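Side-chain contacts in putative xanthine dehydrogenase YAGS fad-binding subunit (Escherichia coli, PDB 5G5G), which probably serves as the molybdenum-cofactor subunit of a periplasmic aldehyde oxidase, oxidising aldehydes at a dioxothiomolybdenum centre held by pterin cytosine dinucleotide: residues T285-R290 / L358-I363; A364-A369 / G711-D716. All blocks are in the same frame, centred on the assembly; numbering follows the deposited sequence.

Interaction 1 of 2, residues T285-R290 / L358-I363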
loop_
_atom_site.group_PDB
_atom_site.type_symbol
_atom_site.label_atom_id
_atom_site.label_comp_id
_atom_site.label_asym_id
_atom_site.label_seq_id
_atom_site.Cartn_x
_atom_site.Cartn_y
_atom_site.Cartn_z
ATOM N N THR C 285 -11.927 4.651 14.900
ATOM C CA THR C 285 -12.704 5.619 15.658
ATOM C C THR C 285 -14.198 5.268 15.676
ATOM O O THR C 285 -14.720 4.602 14.807
ATOM C CB THR C 285 -12.546 7.102 15.171
ATOM O OG1 THR C 285 -13.195 7.260 13.891
ATOM C CG2 THR C 285 -11.054 7.489 15.058
ATOM N N LEU C 286 -14.885 5.812 16.668
ATOM C CA LEU C 286 -16.343 5.737 16.788
ATOM C C LEU C 286 -16.738 7.180 17.175
ATOM O O LEU C 286 -16.325 7.668 18.224
ATOM C CB LEU C 286 -16.734 4.690 17.825
ATOM C CG LEU C 286 -18.208 4.358 18.026
ATOM C CD1 LEU C 286 -18.328 3.047 18.793
ATOM C CD2 LEU C 286 -18.965 5.464 18.751
ATOM N N GLN C 287 -17.451 7.863 16.305
ATOM C CA GLN C 287 -17.657 9.302 16.446
ATOM C C GLN C 287 -19.142 9.649 16.500
ATOM O O GLN C 287 -19.930 9.119 15.705
ATOM C CB GLN C 287 -17.031 10.041 15.293
ATOM C CG GLN C 287 -15.531 9.764 15.124
ATOM C CD GLN C 287 -14.946 10.532 13.984
ATOM O OE1 GLN C 287 -15.052 11.763 13.895
ATOM N NE2 GLN C 287 -14.267 9.834 13.139
ATOM N N HIS C 288 -19.489 10.568 17.382
ATOM C CA HIS C 288 -20.885 10.995 17.546
ATOM C C HIS C 288 -20.960 12.496 17.260
ATOM O O HIS C 288 -20.314 13.289 17.959
ATOM C CB HIS C 288 -21.340 10.649 18.958
ATOM C CG HIS C 288 -22.792 10.886 19.193
ATOM N ND1 HIS C 288 -23.312 11.101 20.449
ATOM C CD2 HIS C 288 -23.832 10.963 18.336
ATOM C CE1 HIS C 288 -24.626 11.279 20.354
ATOM N NE2 HIS C 288 -24.963 11.196 19.077
ATOM N N LEU C 289 -21.749 12.873 16.249
ATOM C CA LEU C 289 -21.875 14.252 15.792
ATOM C C LEU C 289 -23.317 14.709 15.924
ATOM O O LEU C 289 -24.235 14.038 15.421
ATOM C CB LEU C 289 -21.436 14.359 14.339
ATOM C CG LEU C 289 -19.933 14.549 14.199
ATOM C CD1 LEU C 289 -19.465 14.171 12.803
ATOM C CD2 LEU C 289 -19.545 15.986 14.470
ATOM N N ARG C 290 -23.502 15.840 16.602
ATOM C CA ARG C 290 -24.816 16.451 16.762
ATOM C C ARG C 290 -24.646 17.904 16.293
ATOM O O ARG C 290 -23.862 18.669 16.893
ATOM C CB ARG C 290 -25.285 16.370 18.198
ATOM C CG ARG C 290 -25.309 14.934 18.727
ATOM C CD ARG C 290 -25.427 14.958 20.230
ATOM N NE ARG C 290 -26.765 15.241 20.593
ATOM C CZ ARG C 290 -27.175 15.689 21.797
ATOM N NH1 ARG C 290 -26.296 15.957 22.796
ATOM N NH2 ARG C 290 -28.476 15.871 22.012
ATOM N N LEU C 358 -12.731 14.250 9.598
ATOM C CA LEU C 358 -13.448 14.726 8.400
ATOM C C LEU C 358 -14.195 13.626 7.705
ATOM O O LEU C 358 -15.213 13.901 7.065
ATOM C CB LEU C 358 -12.469 15.411 7.419
ATOM C CG LEU C 358 -11.885 16.714 7.987
ATOM C CD1 LEU C 358 -10.628 17.083 7.214
ATOM C CD2 LEU C 358 -12.902 17.837 7.857
ATOM N N MET C 359 -13.732 12.379 7.828
ATOM C CA MET C 359 -14.521 11.251 7.271
ATOM C C MET C 359 -15.944 11.218 7.894
ATOM O O MET C 359 -16.902 10.897 7.198
ATOM C CB MET C 359 -13.835 9.923 7.485
ATOM C CG MET C 359 -12.698 9.668 6.508
ATOM S SD MET C 359 -11.591 8.321 6.927
ATOM C CE MET C 359 -12.518 6.942 6.294
ATOM N N ALA C 360 -16.044 11.605 9.154
ATOM C CA ALA C 360 -17.327 11.766 9.849
ATOM C C ALA C 360 -17.968 13.150 9.622
ATOM O O ALA C 360 -19.129 13.210 9.204
ATOM C CB ALA C 360 -17.164 11.487 11.323
ATOM N N LEU C 361 -17.264 14.234 9.975
ATOM C CA LEU C 361 -17.852 15.540 9.938
ATOM C C LEU C 361 -18.423 15.906 8.567
ATOM O O LEU C 361 -19.520 16.511 8.478
ATOM C CB LEU C 361 -16.837 16.627 10.399
ATOM C CG LEU C 361 -17.252 18.073 10.260
ATOM C CD1 LEU C 361 -18.460 18.319 11.185
ATOM C CD2 LEU C 361 -16.085 18.956 10.647
ATOM N N GLU C 362 -17.690 15.566 7.504
ATOM C CA GLU C 362 -18.076 15.984 6.145
ATOM C C GLU C 362 -19.237 15.173 5.554
ATOM O O GLU C 362 -19.942 15.662 4.680
ATOM C CB GLU C 362 -16.836 16.004 5.231
ATOM C CG GLU C 362 -15.838 17.044 5.701
ATOM C CD GLU C 362 -16.400 18.471 5.637
ATOM O OE1 GLU C 362 -16.809 18.888 4.525
ATOM O OE2 GLU C 362 -16.416 19.196 6.698
ATOM N N ILE C 363 -19.511 14.002 6.120
ATOM C CA ILE C 363 -20.827 13.338 5.840
ATOM C C ILE C 363 -21.923 14.052 6.624
ATOM O O ILE C 363 -22.980 14.323 6.071
ATOM C CB ILE C 363 -20.852 11.818 6.168
ATOM C CG1 ILE C 363 -19.801 11.071 5.355
ATOM C CG2 ILE C 363 -22.235 11.252 5.945
ATOM C CD1 ILE C 363 -19.649 9.579 5.679
#
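Gln287 and Leu289 turn toward Ala360 and Leu361 in an alpha-on-beta packing, with helix 354-372 lying against one face of a mixed sheet. The short axes of 285-290 and 358-363 come within 9.2 Å and diverge by only 27°, and the small Ala360 sits where helix and strand face each other.

The amide of Gln287 lies broadside to Ala360. Its OE1 is 3.3 Å from Ala360 CB, and Gln287 NE2 is 3.8 Å from the same methyl, so the carbon rests over the flat of the amide, nearer the oxygen. This flat group is fixed by polar bonds at both its ends. Gln287 OE1 accepts from His304 NE2 on the adjacent strand 299-310, while NE2 donates to Pro356 O in the first turn of the helix. NE2 also donates to Thr285 OG1, at 2.9 Å and 149°, which joins two residues of one strand. A leucine here has no amide, and would probably leave Pro356 O, His304 NE2 and Thr285 OG1 without these amide partners.

Leu289, in the conformer described, reaches past Ala360 to the helix backbone. Its CD1 lies 3.6 Å from Leu361 CA and 3.8 Å from Ala360 CB, filling the angle between methyl and main chain. The side chains of Leu289 and Leu361 cross at about a right angle. Leu361 has its CG anti to the backbone N (chi1 173°), which sets CG beside the carbonyl carbon; the nearest side-chain atoms of the pair are methyls, Leu289 CD2 standing 4.2 Å from Leu361 CD1.

Interaction 2 of 2, residues A364-A369 / G711-D716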
loop_
_atom_site.group_PDB
_atom_site.type_symbol
_atom_site.label_atom_id
_atom_site.label_comp_id
_atom_site.label_asym_id
_atom_site.label_seq_id
_atom_site.Cartn_x
_atom_site.Cartn_y
_atom_site.Cartn_z
ATOM N N ALA C 364 -21.706 14.307 7.913
ATOM C CA ALA C 364 -22.691 14.978 8.767
ATOM C C ALA C 364 -23.122 16.309 8.186
ATOM O O ALA C 364 -24.313 16.634 8.145
ATOM C CB ALA C 364 -22.192 15.133 10.219
ATOM N N ILE C 365 -22.159 17.068 7.650
ATOM C CA ILE C 365 -22.480 18.347 7.038
ATOM C C ILE C 365 -23.346 18.123 5.784
ATOM O O ILE C 365 -24.295 18.870 5.552
ATOM C CB ILE C 365 -21.163 19.108 6.698
ATOM C CG1 ILE C 365 -20.441 19.611 7.988
ATOM C CG2 ILE C 365 -21.390 20.299 5.752
ATOM C CD1 ILE C 365 -21.175 20.624 8.815
ATOM N N ASP C 366 -23.016 17.124 4.975
ATOM C CA ASP C 366 -23.835 16.762 3.813
ATOM C C ASP C 366 -25.249 16.409 4.278
ATOM O O ASP C 366 -26.227 16.830 3.647
ATOM C CB ASP C 366 -23.218 15.615 3.030
ATOM C CG ASP C 366 -23.731 15.547 1.596
ATOM O OD1 ASP C 366 -23.508 16.502 0.831
ATOM O OD2 ASP C 366 -24.330 14.519 1.236
ATOM N N GLU C 367 -25.372 15.652 5.372
ATOM C CA GLU C 367 -26.710 15.310 5.923
ATOM C C GLU C 367 -27.491 16.533 6.390
ATOM O O GLU C 367 -28.690 16.650 6.121
ATOM C CB GLU C 367 -26.634 14.281 7.053
ATOM C CG GLU C 367 -26.001 12.936 6.622
ATOM C CD GLU C 367 -26.174 11.828 7.639
ATOM O OE1 GLU C 367 -27.342 11.634 8.020
ATOM O OE2 GLU C 367 -25.165 11.195 8.026
ATOM N N LEU C 368 -26.796 17.448 7.090
ATOM C CA LEU C 368 -27.456 18.632 7.581
ATOM C C LEU C 368 -27.879 19.559 6.450
ATOM O O LEU C 368 -28.978 20.068 6.464
ATOM C CB LEU C 368 -26.591 19.347 8.618
ATOM C CG LEU C 368 -27.225 20.551 9.311
ATOM C CD1 LEU C 368 -28.531 20.256 10.056
ATOM C CD2 LEU C 368 -26.190 21.160 10.249
ATOM N N ALA C 369 -27.018 19.723 5.439
ATOM C CA ALA C 369 -27.331 20.570 4.287
ATOM C C ALA C 369 -28.585 20.025 3.554
ATOM O O ALA C 369 -29.491 20.773 3.196
ATOM C CB ALA C 369 -26.131 20.651 3.342
ATOM N N GLY C 711 -28.720 7.009 -3.135
ATOM C CA GLY C 711 -29.594 7.306 -2.027
ATOM C C GLY C 711 -29.312 6.578 -0.718
ATOM O O GLY C 711 -30.173 6.595 0.161
ATOM N N ILE C 712 -28.177 5.902 -0.604
ATOM C CA ILE C 712 -27.833 5.104 0.576
ATOM C C ILE C 712 -26.705 5.776 1.361
ATOM O O ILE C 712 -25.561 5.966 0.836
ATOM C CB ILE C 712 -27.399 3.664 0.180
ATOM C CG1 ILE C 712 -28.402 3.016 -0.766
ATOM C CG2 ILE C 712 -27.083 2.823 1.444
ATOM C CD1 ILE C 712 -27.835 1.785 -1.490
ATOM N N ARG C 713 -26.997 6.159 2.618
ATOM C CA ARG C 713 -25.956 6.661 3.515
ATOM C C ARG C 713 -25.263 5.513 4.201
ATOM O O ARG C 713 -25.924 4.615 4.731
ATOM C CB ARG C 713 -26.537 7.536 4.599
ATOM C CG ARG C 713 -27.122 8.818 4.108
ATOM C CD ARG C 713 -26.043 9.838 3.838
ATOM N NE ARG C 713 -26.692 11.097 3.493
ATOM C CZ ARG C 713 -26.056 12.155 2.998
ATOM N NH1 ARG C 713 -24.763 12.127 2.747
ATOM N NH2 ARG C 713 -26.750 13.244 2.729
ATOM N N VAL C 714 -23.945 5.476 4.133
ATOM C CA VAL C 714 -23.198 4.465 4.848
ATOM C C VAL C 714 -22.241 5.218 5.779
ATOM O O VAL C 714 -21.387 6.011 5.328
ATOM C CB VAL C 714 -22.392 3.580 3.877
ATOM C CG1 VAL C 714 -21.550 2.558 4.645
ATOM C CG2 VAL C 714 -23.340 2.931 2.877
ATOM N N ARG C 715 -22.358 4.942 7.071
ATOM C CA ARG C 715 -21.603 5.725 8.060
ATOM C C ARG C 715 -20.472 4.947 8.725
ATOM O O ARG C 715 -19.784 5.478 9.581
ATOM C CB ARG C 715 -22.585 6.281 9.100
ATOM C CG ARG C 715 -23.732 7.070 8.512
ATOM C CD ARG C 715 -24.535 7.758 9.591
ATOM N NE ARG C 715 -25.604 8.519 8.992
ATOM C CZ ARG C 715 -26.767 8.013 8.593
ATOM N NH1 ARG C 715 -27.071 6.733 8.807
ATOM N NH2 ARG C 715 -27.669 8.817 8.051
ATOM N N ASP C 716 -20.314 3.682 8.351
ATOM C CA ASP C 716 -19.223 2.824 8.801
ATOM C C ASP C 716 -18.325 2.523 7.589
ATOM O O ASP C 716 -18.708 1.822 6.655
ATOM C CB ASP C 716 -19.713 1.538 9.502
ATOM C CG ASP C 716 -20.553 0.658 8.612
ATOM O OD1 ASP C 716 -21.569 1.170 8.104
ATOM O OD2 ASP C 716 -20.204 -0.542 8.426
#
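Arg713 reaches across to Asp366 and Glu367, meeting neighbours at its root, its NE and its tip. Near the root, its CB packs over the Arg715 guanidinium, 3.8 Å above that plane and offset toward the rim. The chain then bends about CB-CG (chi2 -79°) and runs past Glu367 in the opposite sense. Arg713 NE is 3.7 Å from Glu367 CG, which sits over the centre of one guanidinium face. At the tip, both terminal nitrogens grip one oxygen: NH1 donates to Asp366 OD2 at 2.9 Å along its anti lone pair, and NH2 reaches the same OD2 at 3.1 Å from above the carboxylate plane. The carboxylate and guanidinium planes stand 76° apart. Arg713 NH2 also has Glu370 as a salt-bridge partner, and Tyr707 adds a cation-pi contact.

Beyond its aliphatic stem, Glu367 takes Arg715 side-on, one nitrogen to each oxygen: Arg715 NH2 to Glu367 OE1 at 2.8 Å and Arg715 NE to Glu367 OE2 at 2.9 Å. OE2 is further held by Tyr180 OH. Two acids on consecutive helix residues, paired with arginines two apart, form a pair of adjacent salt bridges joining the loop after helix 698-710 to helix 354-372.

Interactions 1 and 2 occupy successive parts of helix 354-372, their centres about 10 Å apart, and they adjoin directly. Leu289 CD1, from the strand of interaction 1, is 3.9 Å from Ala364 CB, while Ile363 CG2 comes 4.2 Å from Arg713 NH1. Tyr180 on strand 174-182 touches Ala360 and bonds Glu367, so it bridges both. One helix is thus packed on the sheet through apolar and amide contacts, then tied by charge to a loop from the far end of the sequence. Ala348, Met349, Arg350 and Pro352, just ahead of this helix, line the molybdenum pocket, and Glu692, just ahead of helix 698-710, also lines it; the residues meeting in the two contacts do not.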